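Local coordinates for protein motility-associated killing factor MakB (Vibrio cholerae serotype O1, PDB 6W1W) that probably acts as one component of a tripartite cytotoxin that resembles the alpha-pore-forming toxins, at residues Asn34-Gly39 against Ser53-Leu58; Ser27-Thr32 against Ala60-Phe65; Gly39-Asp44 against Val209-Phe214; Asn133-Ala138 against Asn268-Phe273; Leu141-Ile146 against Ala261-Leu266. One frame throughout, in Å; residues are numbered along the deposited sequence.

How the interactions relate
From the N terminus, helix 9-35 runs into a linker and turns back through helix 46-66. Interaction 2 closes this hairpin deeper in the bundle, and interaction 1, a shorter loop lying within it, ties the exit of the first helix to the second. The linker then opens interaction 3, whose long loop closes on strand 209-220; since its segments alternate with those of all four others, it crosses each of them and joins the helices to the sheet. Interactions 4 and 5 both pair helix 100-151 with helix 251-270, with interaction 5 the inner loop. Leu58 packs on both Tyr29 and Ala138, and Ile262 meets Leu212 and Phe214, so hairpin, helix pair and sheet form one body.

Interaction 1. Residues Asn34-Gly39 against Ser53-Leu58; sequences NSLFIG and SRTEIL
Leu36, where the chain leaves the helical geometry of helix 9-35, has its CA 7.9 Å from that of Thr55 on helix 46-66, and the chain then runs on in extended form past that helix. The site belongs to a helical hairpin within the elongated bundle of this protein, which resembles the alpha-pore-forming toxins. Thr55 is the hub, and its methyl rather than its hydroxyl does the touching. With chi1 at 54°, CG2 lies anti to the carbonyl carbon and faces the linker, while OG1 turns back to a hydrogen bond with Arg52 O of its own helix. Leu36 comes up loosely, its CD2 4.5 Å from Thr55 CG2. Ile38, two residues on, is closer, and its side chain runs at a slant to that of Thr55. On the neighbouring helix 100-151, Leu142 also packs on Thr55, so the methyl is buried from more than one direction. Polar support comes from Arg59, whose NH1 bonds Leu36 O. Between linker and helix the closest touch is Ile38 CD1 to Thr55 CG2, at 3.8 Å.

Interaction 2. Residues Ser27-Thr32 against Ala60-Phe65; sequences SNYDAT and AVMNEF
Tyr29 and Met62 form one half of this buried helix-to-helix contact. The methionine methyl sits at the edge of the tyrosine ring, near its plane, with Met62 CE 3.8 Å from Tyr29 CE2, while Met62 SD follows at 4.1 Å from the same ring carbon. Bends at chi2 and chi3 (-51° and -65°) fold the Met62 chain so that sulfur and methyl both reach that one edge, and the two side chains run nearly perpendicular. The other half is just as buried but rests on a single atom pair: Asp30 CB lies 3.9 Å from Phe65 CE1, oblique to the ring, and the carboxylate looks elsewhere, to a long, weak ion pair between OD2 and Lys69. By contrast, Ala60 and Glu64 line the solvent side of helix 46-66, with Glu64 held by a salt bridge to Lys130. Around the core, Leu266, Met269 and Ser270 of helix 251-270 pack on Tyr29, Ala135 of helix 100-151 backs Met62, and Thr32 OG1 is hydrogen-bonded to Ala215 O of strand 209-220.

Interaction 3. Residues Gly39-Asp44 against Val209-Phe214; sequences GHVAKD and VPFLSF
The Phe211 ring has the carbonyl oxygen of His40 at its edge, near the ring plane, 4.1 Å from Phe211 CD2, whereas Val41 CG1 and the carbonyl oxygen of Gly39 come to it obliquely. The ring projects from strand 209-220, the outermost strand on one side of a mixed beta sheet, and residues 39-44 run beside that edge as a loop without regular structure. Such a sheet set against a helical bundle is consistent with the head region of the alpha-pore-forming toxins. Val41 and Phe211 lie side by side and point the same way, toward helices 46-66 and 251-270, where Leu48 and Ala255 each touch both residues. In Phe211, CG stands anti to the backbone N (chi1 177°), which carries the ring beside the loop, and the closest apolar approach is Val41 CG1 to CE2 of Phe211, at 3.5 Å. The imidazole of His40 turns outward and packs on Arg52, the residue whose NH1 also forms a salt bridge with Asp44. Backbone pairing from Phe37 to Ser213 continues to one further bond, in which Gly39 N donates a hydrogen bond to Phe211 O over 2.9 Å, bent to 146° and with the donor 42° out of the carbonyl plane.

Interaction 4. Residues Asn133-Ala138 against Asn268-Phe273; sequences NQAKNA and NMSEEF
Lys136 and Glu271 are joined by a salt bridge in which Lys136 NZ stands 2.9 Å from Glu271 OE2. The ammonium approaches from above the carboxylate, 62° out of its plane, and the two side chains cross at about a right angle. Both are folded for it: bends at chi2 of -55° in the lysine and -62° in the glutamate bring the charged ends together. The same nitrogen has two further partners, Glu139 OE1 one turn along its own helix and Ser267 O, while OE1 of Glu271 bonds the hydroxyl of Tyr132. A network of this kind would be expected to favour the charged form of the lysine. It lies beside a type I beta turn from Ser270 to Phe273, closed by Phe273 N to Ser270 O at 2.8 Å, at the C-terminal part of helix 251-270 and against the long helix 100-151 of the bundle. Inward, the lysine chain lies over the serine, with Lys136 CE 3.5 Å from Ser270 CB. Ser270 OG takes Glu139 OE2 as partner, so that one carboxylate serves both residues. Deeper still, Ala135 CB approaches Ser270 OG loosely, at 4.1 Å, on the side where Tyr29 of helix 9-35 packs against both Ala135 and Ser270.

Interaction 5. Residues Leu141-Ile146 against Ala261-Leu266; sequences LLASSI and AIIQTL
Ile263 pushes its side chain into a group formed by Leu142, Ala143 and Ile146, so the contact is centred on a single residue of helix 251-270. Nearest is Leu142, whose CB lies 3.6 Å from Ile263 CG1; the outer methyls follow, Leu142 CD1 and Ile263 CD1 being 4.0 Å apart. Ile146 meets the same side chain tip to tip, and its CD1 stands 4.0 Å from Ile263 CB. In Ile146, CG1 sits between the backbone N and the carbonyl carbon (chi1 59°), a placing from which the chain reaches across to the opposite helix. Ala143 closes the third side more loosely, with its CB 4.4 Å from Ile263 CG2. A bound 1,2-ethanediol, probably from the crystallisation liquor, also lies about 3 Å from the Ile263 side chain.

One shell out, Val51 of helix 46-66 packs on Ile146 and also on Ser145, whose hydroxyl bonds Glu50. In the surroundings on the other helix, Ile262 O accepts both Leu266 N and Thr265 OG1, the latter at 2.8 Å, from the same face of its carbonyl plane, while the Ile262 side chain rests on Leu212 and Phe214 of the sheet. The two segments run nearly antiparallel, at 155° with their axes 10.0 Å apart, an antiparallel packing consistent with the long helical bundles of alpha-pore-forming toxins.

Interaction 1. Residues Asn34-Gly39 against Ser53-Leu58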
# COMPACT_ATOMS: atom_id res chain seq x y z
N ASN A 34 -6.61 -11.62 -3.92
CA ASN A 34 -7.89 -12.31 -3.79
C ASN A 34 -8.67 -12.29 -5.10
O ASN A 34 -9.25 -13.30 -5.51
CB ASN A 34 -8.73 -11.70 -2.67
CG ASN A 34 -8.14 -11.96 -1.28
OD1 ASN A 34 -7.44 -12.95 -1.06
ND2 ASN A 34 -8.43 -11.06 -0.34
N SER A 35 -8.66 -11.14 -5.79
CA SER A 35 -9.38 -10.99 -7.05
C SER A 35 -8.84 -11.89 -8.15
O SER A 35 -9.59 -12.22 -9.08
CB SER A 35 -9.34 -9.54 -7.50
OG SER A 35 -8.00 -9.09 -7.64
N LEU A 36 -7.57 -12.29 -8.08
CA LEU A 36 -6.96 -13.05 -9.16
C LEU A 36 -7.75 -14.32 -9.46
O LEU A 36 -8.03 -15.12 -8.57
CB LEU A 36 -5.51 -13.40 -8.80
CG LEU A 36 -4.52 -13.46 -9.97
CD1 LEU A 36 -3.08 -13.47 -9.47
CD2 LEU A 36 -4.77 -14.65 -10.86
N PHE A 37 -8.10 -14.49 -10.74
CA PHE A 37 -8.83 -15.65 -11.24
C PHE A 37 -8.08 -16.21 -12.43
O PHE A 37 -7.58 -15.45 -13.27
CB PHE A 37 -10.26 -15.26 -11.64
CG PHE A 37 -11.07 -16.40 -12.21
CD1 PHE A 37 -10.96 -16.75 -13.55
CD2 PHE A 37 -11.95 -17.11 -11.41
CE1 PHE A 37 -11.71 -17.79 -14.07
CE2 PHE A 37 -12.70 -18.15 -11.93
CZ PHE A 37 -12.58 -18.49 -13.26
N ILE A 38 -7.99 -17.53 -12.52
CA ILE A 38 -7.31 -18.20 -13.63
C ILE A 38 -8.16 -19.38 -14.07
O ILE A 38 -8.29 -20.36 -13.32
CB ILE A 38 -5.89 -18.66 -13.28
CG1 ILE A 38 -5.01 -17.45 -12.97
CG2 ILE A 38 -5.30 -19.46 -14.43
CD1 ILE A 38 -3.54 -17.76 -12.87
N GLY A 39 -8.74 -19.30 -15.27
CA GLY A 39 -9.53 -20.37 -15.83
C GLY A 39 -8.69 -21.31 -16.68
O GLY A 39 -7.47 -21.38 -16.55
N SER A 53 -2.75 -23.81 -9.17
CA SER A 53 -2.48 -24.23 -7.80
C SER A 53 -1.64 -23.21 -7.06
O SER A 53 -1.96 -22.84 -5.92
CB SER A 53 -1.79 -25.59 -7.80
OG SER A 53 -2.65 -26.59 -8.32
N ARG A 54 -0.57 -22.72 -7.69
CA ARG A 54 0.35 -21.83 -6.98
C ARG A 54 -0.25 -20.45 -6.72
O ARG A 54 0.24 -19.75 -5.83
CB ARG A 54 1.66 -21.72 -7.75
CG ARG A 54 2.22 -23.07 -8.14
CD ARG A 54 3.73 -23.08 -8.24
NE ARG A 54 4.19 -24.37 -8.75
CZ ARG A 54 5.47 -24.75 -8.78
NH1 ARG A 54 6.42 -23.94 -8.33
NH2 ARG A 54 5.79 -25.94 -9.26
N THR A 55 -1.29 -20.05 -7.46
CA THR A 55 -2.02 -18.84 -7.09
C THR A 55 -2.93 -19.09 -5.90
O THR A 55 -3.21 -18.16 -5.13
CB THR A 55 -2.86 -18.32 -8.26
OG1 THR A 55 -3.72 -19.36 -8.74
CG2 THR A 55 -1.98 -17.83 -9.38
N GLU A 56 -3.39 -20.33 -5.73
CA GLU A 56 -4.18 -20.66 -4.55
C GLU A 56 -3.35 -20.56 -3.28
O GLU A 56 -3.88 -20.22 -2.22
CB GLU A 56 -4.79 -22.06 -4.70
CG GLU A 56 -6.24 -22.16 -4.25
CD GLU A 56 -7.19 -21.39 -5.16
OE1 GLU A 56 -7.27 -20.15 -5.03
OE2 GLU A 56 -7.86 -22.03 -6.00
N ILE A 57 -2.04 -20.82 -3.37
CA ILE A 57 -1.21 -20.68 -2.18
C ILE A 57 -0.69 -19.25 -2.04
O ILE A 57 -0.43 -18.80 -0.93
CB ILE A 57 -0.06 -21.70 -2.16
CG1 ILE A 57 1.06 -21.30 -3.12
CG2 ILE A 57 -0.57 -23.12 -2.47
CD1 ILE A 57 2.25 -22.22 -3.07
N LEU A 58 -0.54 -18.52 -3.16
CA LEU A 58 -0.22 -17.10 -3.07
C LEU A 58 -1.31 -16.34 -2.33
O LEU A 58 -1.02 -15.49 -1.48
CB LEU A 58 -0.02 -16.51 -4.46
CG LEU A 58 0.09 -14.97 -4.50
CD1 LEU A 58 1.40 -14.49 -3.90
CD2 LEU A 58 -0.08 -14.45 -5.92

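Interaction 2. Residues Ser27-Thr32 against Ala60-Phe65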
# COMPACT_ATOMS: atom_id res chain seq x y z
N SER A 27 -1.95 -2.41 0.89
CA SER A 27 -3.25 -2.91 1.33
C SER A 27 -4.10 -3.43 0.18
O SER A 27 -5.04 -4.20 0.42
CB SER A 27 -4.01 -1.82 2.08
OG SER A 27 -4.31 -0.72 1.24
N ASN A 28 -3.80 -3.04 -1.06
CA ASN A 28 -4.53 -3.55 -2.21
C ASN A 28 -3.76 -4.60 -2.98
O ASN A 28 -4.31 -5.20 -3.91
CB ASN A 28 -4.95 -2.39 -3.12
CG ASN A 28 -6.14 -1.62 -2.58
OD1 ASN A 28 -7.28 -2.07 -2.69
ND2 ASN A 28 -5.88 -0.46 -1.97
N TYR A 29 -2.50 -4.85 -2.62
CA TYR A 29 -1.83 -6.05 -3.12
C TYR A 29 -2.54 -7.30 -2.62
O TYR A 29 -2.57 -8.32 -3.31
CB TYR A 29 -0.36 -6.07 -2.70
CG TYR A 29 0.37 -7.34 -3.09
CD1 TYR A 29 0.93 -7.48 -4.35
CD2 TYR A 29 0.49 -8.40 -2.19
CE1 TYR A 29 1.59 -8.64 -4.72
CE2 TYR A 29 1.15 -9.56 -2.55
CZ TYR A 29 1.70 -9.68 -3.81
OH TYR A 29 2.36 -10.83 -4.18
N ASP A 30 -3.10 -7.22 -1.41
CA ASP A 30 -3.98 -8.28 -0.93
C ASP A 30 -5.21 -8.41 -1.82
O ASP A 30 -5.49 -9.48 -2.37
CB ASP A 30 -4.38 -8.01 0.52
CG ASP A 30 -5.51 -8.91 0.99
OD1 ASP A 30 -5.32 -10.15 1.02
OD2 ASP A 30 -6.58 -8.37 1.33
N ALA A 31 -5.94 -7.30 -2.00
CA ALA A 31 -7.14 -7.31 -2.83
C ALA A 31 -6.85 -7.80 -4.24
O ALA A 31 -7.64 -8.55 -4.82
CB ALA A 31 -7.76 -5.92 -2.87
N THR A 32 -5.71 -7.38 -4.81
CA THR A 32 -5.29 -7.92 -6.09
C THR A 32 -5.13 -9.43 -6.03
O THR A 32 -5.48 -10.15 -6.97
CB THR A 32 -3.98 -7.26 -6.53
OG1 THR A 32 -4.12 -5.84 -6.53
CG2 THR A 32 -3.57 -7.73 -7.93
N ALA A 60 -3.20 -17.72 -0.14
CA ALA A 60 -3.17 -18.20 1.24
C ALA A 60 -1.92 -17.71 1.98
O ALA A 60 -1.98 -17.49 3.20
CB ALA A 60 -3.24 -19.72 1.28
N VAL A 61 -0.80 -17.56 1.28
CA VAL A 61 0.41 -17.06 1.91
C VAL A 61 0.18 -15.66 2.47
O VAL A 61 0.67 -15.32 3.55
CB VAL A 61 1.58 -17.09 0.91
CG1 VAL A 61 2.64 -16.08 1.28
CG2 VAL A 61 2.18 -18.49 0.85
N MET A 62 -0.60 -14.84 1.76
CA MET A 62 -0.85 -13.48 2.20
C MET A 62 -1.94 -13.38 3.26
O MET A 62 -2.07 -12.32 3.88
CB MET A 62 -1.21 -12.60 1.00
CG MET A 62 -0.17 -12.63 -0.09
SD MET A 62 1.49 -12.30 0.53
CE MET A 62 1.31 -10.61 1.10
N ASN A 63 -2.71 -14.45 3.47
CA ASN A 63 -3.79 -14.43 4.46
C ASN A 63 -3.28 -14.11 5.86
O ASN A 63 -4.05 -13.62 6.70
CB ASN A 63 -4.52 -15.77 4.47
CG ASN A 63 -5.75 -15.76 5.36
OD1 ASN A 63 -5.67 -16.04 6.56
ND2 ASN A 63 -6.90 -15.43 4.78
N GLU A 64 -2.00 -14.37 6.14
CA GLU A 64 -1.46 -14.06 7.46
C GLU A 64 -1.34 -12.55 7.65
O GLU A 64 -1.80 -12.00 8.65
CB GLU A 64 -0.10 -14.74 7.64
CG GLU A 64 0.56 -14.46 8.98
CD GLU A 64 2.03 -14.82 8.98
OE1 GLU A 64 2.54 -15.22 7.91
OE2 GLU A 64 2.67 -14.70 10.04
N PHE A 65 -0.72 -11.86 6.68
CA PHE A 65 -0.60 -10.41 6.76
C PHE A 65 -1.94 -9.72 6.55
O PHE A 65 -2.22 -8.70 7.18
CB PHE A 65 0.44 -9.93 5.74
CG PHE A 65 -0.06 -8.86 4.80
CD1 PHE A 65 -0.69 -9.21 3.61
CD2 PHE A 65 0.13 -7.52 5.08
CE1 PHE A 65 -1.15 -8.24 2.73
CE2 PHE A 65 -0.32 -6.54 4.20
CZ PHE A 65 -0.96 -6.90 3.03

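Interaction 3. Residues Gly39-Asp44 against Val209-Phe214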
# COMPACT_ATOMS: atom_id res chain seq x y z
N GLY A 39 -8.74 -19.30 -15.27
CA GLY A 39 -9.53 -20.37 -15.83
C GLY A 39 -8.69 -21.31 -16.68
O GLY A 39 -7.47 -21.38 -16.55
N HIS A 40 -9.37 -22.04 -17.56
CA HIS A 40 -8.75 -23.09 -18.35
C HIS A 40 -8.68 -22.71 -19.82
O HIS A 40 -9.49 -21.91 -20.31
CB HIS A 40 -9.52 -24.41 -18.19
CG HIS A 40 -9.78 -24.78 -16.76
ND1 HIS A 40 -10.95 -24.47 -16.11
CD2 HIS A 40 -9.01 -25.43 -15.86
CE1 HIS A 40 -10.90 -24.92 -14.87
NE2 HIS A 40 -9.73 -25.50 -14.69
N VAL A 41 -7.71 -23.29 -20.52
CA VAL A 41 -7.56 -23.13 -21.96
C VAL A 41 -8.06 -24.39 -22.66
O VAL A 41 -8.76 -25.21 -22.06
CB VAL A 41 -6.11 -22.81 -22.35
CG1 VAL A 41 -5.63 -21.58 -21.62
CG2 VAL A 41 -5.20 -24.00 -22.06
N ALA A 42 -7.69 -24.55 -23.93
CA ALA A 42 -8.11 -25.72 -24.70
C ALA A 42 -7.57 -27.01 -24.11
O ALA A 42 -8.28 -27.70 -23.37
CB ALA A 42 -7.65 -25.58 -26.16
N LYS A 43 -6.32 -27.36 -24.44
CA LYS A 43 -5.76 -28.61 -23.96
C LYS A 43 -5.60 -28.61 -22.44
O LYS A 43 -5.66 -29.67 -21.81
CB LYS A 43 -4.41 -28.87 -24.65
CG LYS A 43 -3.64 -30.08 -24.12
CD LYS A 43 -4.43 -31.37 -24.27
CE LYS A 43 -3.69 -32.56 -23.65
NZ LYS A 43 -4.47 -33.82 -23.76
N ASP A 44 -5.43 -27.43 -21.84
CA ASP A 44 -5.17 -27.25 -20.42
C ASP A 44 -3.90 -28.01 -20.05
O ASP A 44 -3.96 -29.06 -19.40
CB ASP A 44 -6.37 -27.72 -19.58
CG ASP A 44 -6.41 -27.08 -18.22
OD1 ASP A 44 -5.48 -26.31 -17.90
OD2 ASP A 44 -7.37 -27.35 -17.47
N VAL A 209 -13.06 -16.49 -25.39
CA VAL A 209 -13.30 -17.31 -24.19
C VAL A 209 -12.66 -16.63 -22.98
O VAL A 209 -11.47 -16.30 -23.03
CB VAL A 209 -12.75 -18.74 -24.36
CG1 VAL A 209 -12.71 -19.46 -23.02
CG2 VAL A 209 -13.58 -19.54 -25.37
N PRO A 210 -13.40 -16.41 -21.89
CA PRO A 210 -12.79 -15.77 -20.71
C PRO A 210 -11.73 -16.66 -20.08
O PRO A 210 -11.71 -17.88 -20.26
CB PRO A 210 -13.98 -15.55 -19.76
CG PRO A 210 -14.99 -16.55 -20.19
CD PRO A 210 -14.84 -16.68 -21.68
N PHE A 211 -10.84 -16.03 -19.32
CA PHE A 211 -9.66 -16.73 -18.83
C PHE A 211 -9.19 -16.18 -17.49
O PHE A 211 -9.48 -16.76 -16.44
CB PHE A 211 -8.55 -16.65 -19.88
CG PHE A 211 -7.25 -17.27 -19.46
CD1 PHE A 211 -6.18 -16.48 -19.09
CD2 PHE A 211 -7.09 -18.64 -19.45
CE1 PHE A 211 -4.98 -17.04 -18.71
CE2 PHE A 211 -5.89 -19.21 -19.07
CZ PHE A 211 -4.84 -18.40 -18.70
N LEU A 212 -8.48 -15.06 -17.52
CA LEU A 212 -7.91 -14.46 -16.32
C LEU A 212 -8.59 -13.12 -16.06
O LEU A 212 -9.04 -12.45 -16.99
CB LEU A 212 -6.40 -14.25 -16.48
CG LEU A 212 -5.50 -13.90 -15.29
CD1 LEU A 212 -4.09 -14.37 -15.59
CD2 LEU A 212 -5.49 -12.41 -14.97
N SER A 213 -8.65 -12.73 -14.78
CA SER A 213 -9.27 -11.46 -14.42
C SER A 213 -8.78 -11.08 -13.03
O SER A 213 -9.22 -11.67 -12.04
CB SER A 213 -10.79 -11.56 -14.45
OG SER A 213 -11.34 -11.69 -13.15
N PHE A 214 -7.89 -10.09 -12.95
CA PHE A 214 -7.44 -9.57 -11.67
C PHE A 214 -7.81 -8.10 -11.55
O PHE A 214 -8.00 -7.40 -12.54
CB PHE A 214 -5.92 -9.77 -11.48
CG PHE A 214 -5.07 -8.71 -12.13
CD1 PHE A 214 -5.07 -8.54 -13.50
CD2 PHE A 214 -4.26 -7.90 -11.36
CE1 PHE A 214 -4.28 -7.57 -14.09
CE2 PHE A 214 -3.47 -6.93 -11.95
CZ PHE A 214 -3.48 -6.77 -13.32

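Interaction 4. Residues Asn133-Ala138 against Asn268-Phe273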
# COMPACT_ATOMS: atom_id res chain seq x y z
N ASN A 133 8.89 -11.26 2.08
CA ASN A 133 9.59 -12.48 1.65
C ASN A 133 8.61 -13.60 1.35
O ASN A 133 8.85 -14.42 0.46
CB ASN A 133 10.58 -12.91 2.73
CG ASN A 133 11.70 -11.91 2.93
OD1 ASN A 133 11.92 -11.42 4.04
ND2 ASN A 133 12.43 -11.60 1.86
N GLN A 134 7.50 -13.66 2.09
CA GLN A 134 6.46 -14.63 1.79
C GLN A 134 5.85 -14.38 0.41
O GLN A 134 5.69 -15.30 -0.39
CB GLN A 134 5.39 -14.61 2.88
CG GLN A 134 5.80 -15.36 4.13
CD GLN A 134 6.39 -16.71 3.79
OE1 GLN A 134 7.61 -16.91 3.87
NE2 GLN A 134 5.54 -17.64 3.38
N ALA A 135 5.51 -13.11 0.12
CA ALA A 135 4.99 -12.76 -1.19
C ALA A 135 6.03 -12.99 -2.28
O ALA A 135 5.70 -13.43 -3.39
CB ALA A 135 4.51 -11.32 -1.20
N LYS A 136 7.30 -12.69 -1.99
CA LYS A 136 8.36 -12.97 -2.95
C LYS A 136 8.54 -14.46 -3.19
O LYS A 136 8.91 -14.87 -4.30
CB LYS A 136 9.67 -12.34 -2.47
CG LYS A 136 9.73 -10.84 -2.67
CD LYS A 136 9.48 -10.52 -4.13
CE LYS A 136 9.03 -9.09 -4.32
NZ LYS A 136 8.50 -8.88 -5.70
N ASN A 137 8.27 -15.29 -2.18
CA ASN A 137 8.40 -16.74 -2.36
C ASN A 137 7.32 -17.28 -3.29
O ASN A 137 7.62 -17.96 -4.27
CB ASN A 137 8.34 -17.45 -1.00
CG ASN A 137 9.72 -17.72 -0.42
OD1 ASN A 137 10.73 -17.69 -1.13
ND2 ASN A 137 9.76 -18.00 0.89
N ALA A 138 6.05 -17.00 -2.98
CA ALA A 138 4.96 -17.53 -3.80
C ALA A 138 5.00 -16.97 -5.21
O ALA A 138 4.51 -17.62 -6.15
CB ALA A 138 3.61 -17.22 -3.15
N ASN A 268 6.34 -6.27 -9.45
CA ASN A 268 6.57 -4.84 -9.28
C ASN A 268 5.70 -4.26 -8.17
O ASN A 268 6.14 -3.36 -7.45
CB ASN A 268 6.32 -4.10 -10.59
CG ASN A 268 7.33 -4.45 -11.66
OD1 ASN A 268 6.97 -4.84 -12.77
ND2 ASN A 268 8.61 -4.32 -11.34
N MET A 269 4.48 -4.76 -8.04
CA MET A 269 3.62 -4.33 -6.94
C MET A 269 4.24 -4.66 -5.59
O MET A 269 4.18 -3.86 -4.66
CB MET A 269 2.24 -4.97 -7.07
CG MET A 269 1.08 -4.12 -6.59
SD MET A 269 -0.52 -4.84 -7.05
CE MET A 269 -0.18 -5.43 -8.71
N SER A 270 4.83 -5.86 -5.47
CA SER A 270 5.41 -6.27 -4.19
C SER A 270 6.63 -5.45 -3.83
O SER A 270 6.91 -5.25 -2.64
CB SER A 270 5.78 -7.75 -4.23
OG SER A 270 4.63 -8.57 -4.21
N GLU A 271 7.38 -4.95 -4.82
CA GLU A 271 8.56 -4.14 -4.52
C GLU A 271 8.21 -2.82 -3.85
O GLU A 271 9.12 -2.11 -3.40
CB GLU A 271 9.37 -3.89 -5.78
CG GLU A 271 9.80 -5.14 -6.53
CD GLU A 271 10.71 -6.06 -5.73
OE1 GLU A 271 11.27 -5.62 -4.69
OE2 GLU A 271 10.88 -7.23 -6.14
N GLU A 272 6.93 -2.46 -3.77
CA GLU A 272 6.50 -1.32 -2.97
C GLU A 272 6.52 -1.62 -1.47
O GLU A 272 6.46 -0.69 -0.67
CB GLU A 272 5.11 -0.86 -3.40
CG GLU A 272 5.01 -0.47 -4.88
CD GLU A 272 5.99 0.63 -5.27
OE1 GLU A 272 6.01 1.68 -4.59
OE2 GLU A 272 6.74 0.44 -6.25
N PHE A 273 6.59 -2.90 -1.10
CA PHE A 273 6.80 -3.26 0.31
C PHE A 273 8.14 -2.73 0.82
O PHE A 273 8.24 -2.31 1.97
CB PHE A 273 6.75 -4.77 0.49
CG PHE A 273 5.36 -5.35 0.52
CD1 PHE A 273 4.71 -5.69 -0.66
CD2 PHE A 273 4.73 -5.61 1.73
CE1 PHE A 273 3.44 -6.24 -0.64
CE2 PHE A 273 3.45 -6.16 1.76
CZ PHE A 273 2.81 -6.48 0.57

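Interaction 5. Residues Leu141-Ile146 against Ala261-Leu266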
# COMPACT_ATOMS: atom_id res chain seq x y z
N LEU A 141 7.51 -19.02 -7.33
CA LEU A 141 6.92 -20.30 -7.72
C LEU A 141 6.08 -20.15 -8.98
O LEU A 141 6.17 -20.98 -9.89
CB LEU A 141 6.08 -20.86 -6.57
CG LEU A 141 6.84 -21.31 -5.32
CD1 LEU A 141 5.86 -21.80 -4.28
CD2 LEU A 141 7.87 -22.39 -5.65
N LEU A 142 5.27 -19.10 -9.04
CA LEU A 142 4.51 -18.82 -10.26
C LEU A 142 5.44 -18.47 -11.41
O LEU A 142 5.27 -18.98 -12.53
CB LEU A 142 3.52 -17.69 -10.00
CG LEU A 142 2.23 -18.11 -9.29
CD1 LEU A 142 1.49 -16.91 -8.76
CD2 LEU A 142 1.36 -18.91 -10.25
N ALA A 143 6.43 -17.61 -11.15
CA ALA A 143 7.39 -17.24 -12.18
C ALA A 143 8.06 -18.47 -12.78
O ALA A 143 8.15 -18.62 -14.00
CB ALA A 143 8.44 -16.29 -11.60
N SER A 144 8.54 -19.37 -11.92
CA SER A 144 9.15 -20.61 -12.40
C SER A 144 8.14 -21.47 -13.14
O SER A 144 8.49 -22.14 -14.12
CB SER A 144 9.76 -21.37 -11.22
OG SER A 144 10.38 -22.58 -11.64
N SER A 145 6.87 -21.44 -12.72
CA SER A 145 5.87 -22.33 -13.29
C SER A 145 5.44 -21.89 -14.69
O SER A 145 5.28 -22.73 -15.58
CB SER A 145 4.67 -22.42 -12.35
OG SER A 145 3.82 -23.50 -12.71
N ILE A 146 5.25 -20.58 -14.90
CA ILE A 146 4.92 -20.09 -16.24
C ILE A 146 6.12 -20.24 -17.16
O ILE A 146 5.98 -20.55 -18.35
CB ILE A 146 4.43 -18.63 -16.20
CG1 ILE A 146 5.48 -17.71 -15.58
CG2 ILE A 146 3.10 -18.53 -15.47
CD1 ILE A 146 4.94 -16.39 -15.07
N ALA A 261 2.61 -11.64 -17.63
CA ALA A 261 2.46 -10.22 -17.35
C ALA A 261 1.74 -9.96 -16.03
O ALA A 261 2.06 -8.99 -15.34
CB ALA A 261 1.72 -9.53 -18.50
N ILE A 262 0.77 -10.80 -15.67
CA ILE A 262 0.12 -10.66 -14.37
C ILE A 262 1.12 -10.88 -13.24
O ILE A 262 1.15 -10.14 -12.25
CB ILE A 262 -1.08 -11.63 -14.26
CG1 ILE A 262 -1.93 -11.54 -15.52
CG2 ILE A 262 -1.91 -11.30 -13.03
CD1 ILE A 262 -2.49 -10.17 -15.77
N ILE A 263 1.97 -11.91 -13.37
CA ILE A 263 3.04 -12.11 -12.39
C ILE A 263 3.99 -10.93 -12.40
O ILE A 263 4.39 -10.42 -11.35
CB ILE A 263 3.77 -13.45 -12.66
CG1 ILE A 263 3.15 -14.58 -11.84
CG2 ILE A 263 5.27 -13.34 -12.35
CD1 ILE A 263 1.79 -15.01 -12.31
N GLN A 264 4.35 -10.45 -13.60
CA GLN A 264 5.30 -9.35 -13.72
C GLN A 264 4.80 -8.08 -13.04
O GLN A 264 5.60 -7.29 -12.53
CB GLN A 264 5.62 -9.09 -15.19
CG GLN A 264 6.71 -8.06 -15.43
CD GLN A 264 7.98 -8.37 -14.67
OE1 GLN A 264 8.33 -7.67 -13.73
NE2 GLN A 264 8.67 -9.43 -15.08
N THR A 265 3.48 -7.87 -13.00
CA THR A 265 2.96 -6.72 -12.28
C THR A 265 2.89 -6.99 -10.78
O THR A 265 3.11 -6.07 -9.98
CB THR A 265 1.57 -6.30 -12.81
OG1 THR A 265 0.67 -7.42 -12.76
CG2 THR A 265 1.67 -5.79 -14.26
N LEU A 266 2.61 -8.24 -10.40
CA LEU A 266 2.67 -8.62 -8.99
C LEU A 266 4.08 -8.42 -8.43
O LEU A 266 4.24 -7.90 -7.31
CB LEU A 266 2.23 -10.07 -8.81
CG LEU A 266 0.74 -10.37 -8.95
CD1 LEU A 266 0.47 -11.87 -8.80
CD2 LEU A 266 -0.07 -9.58 -7.94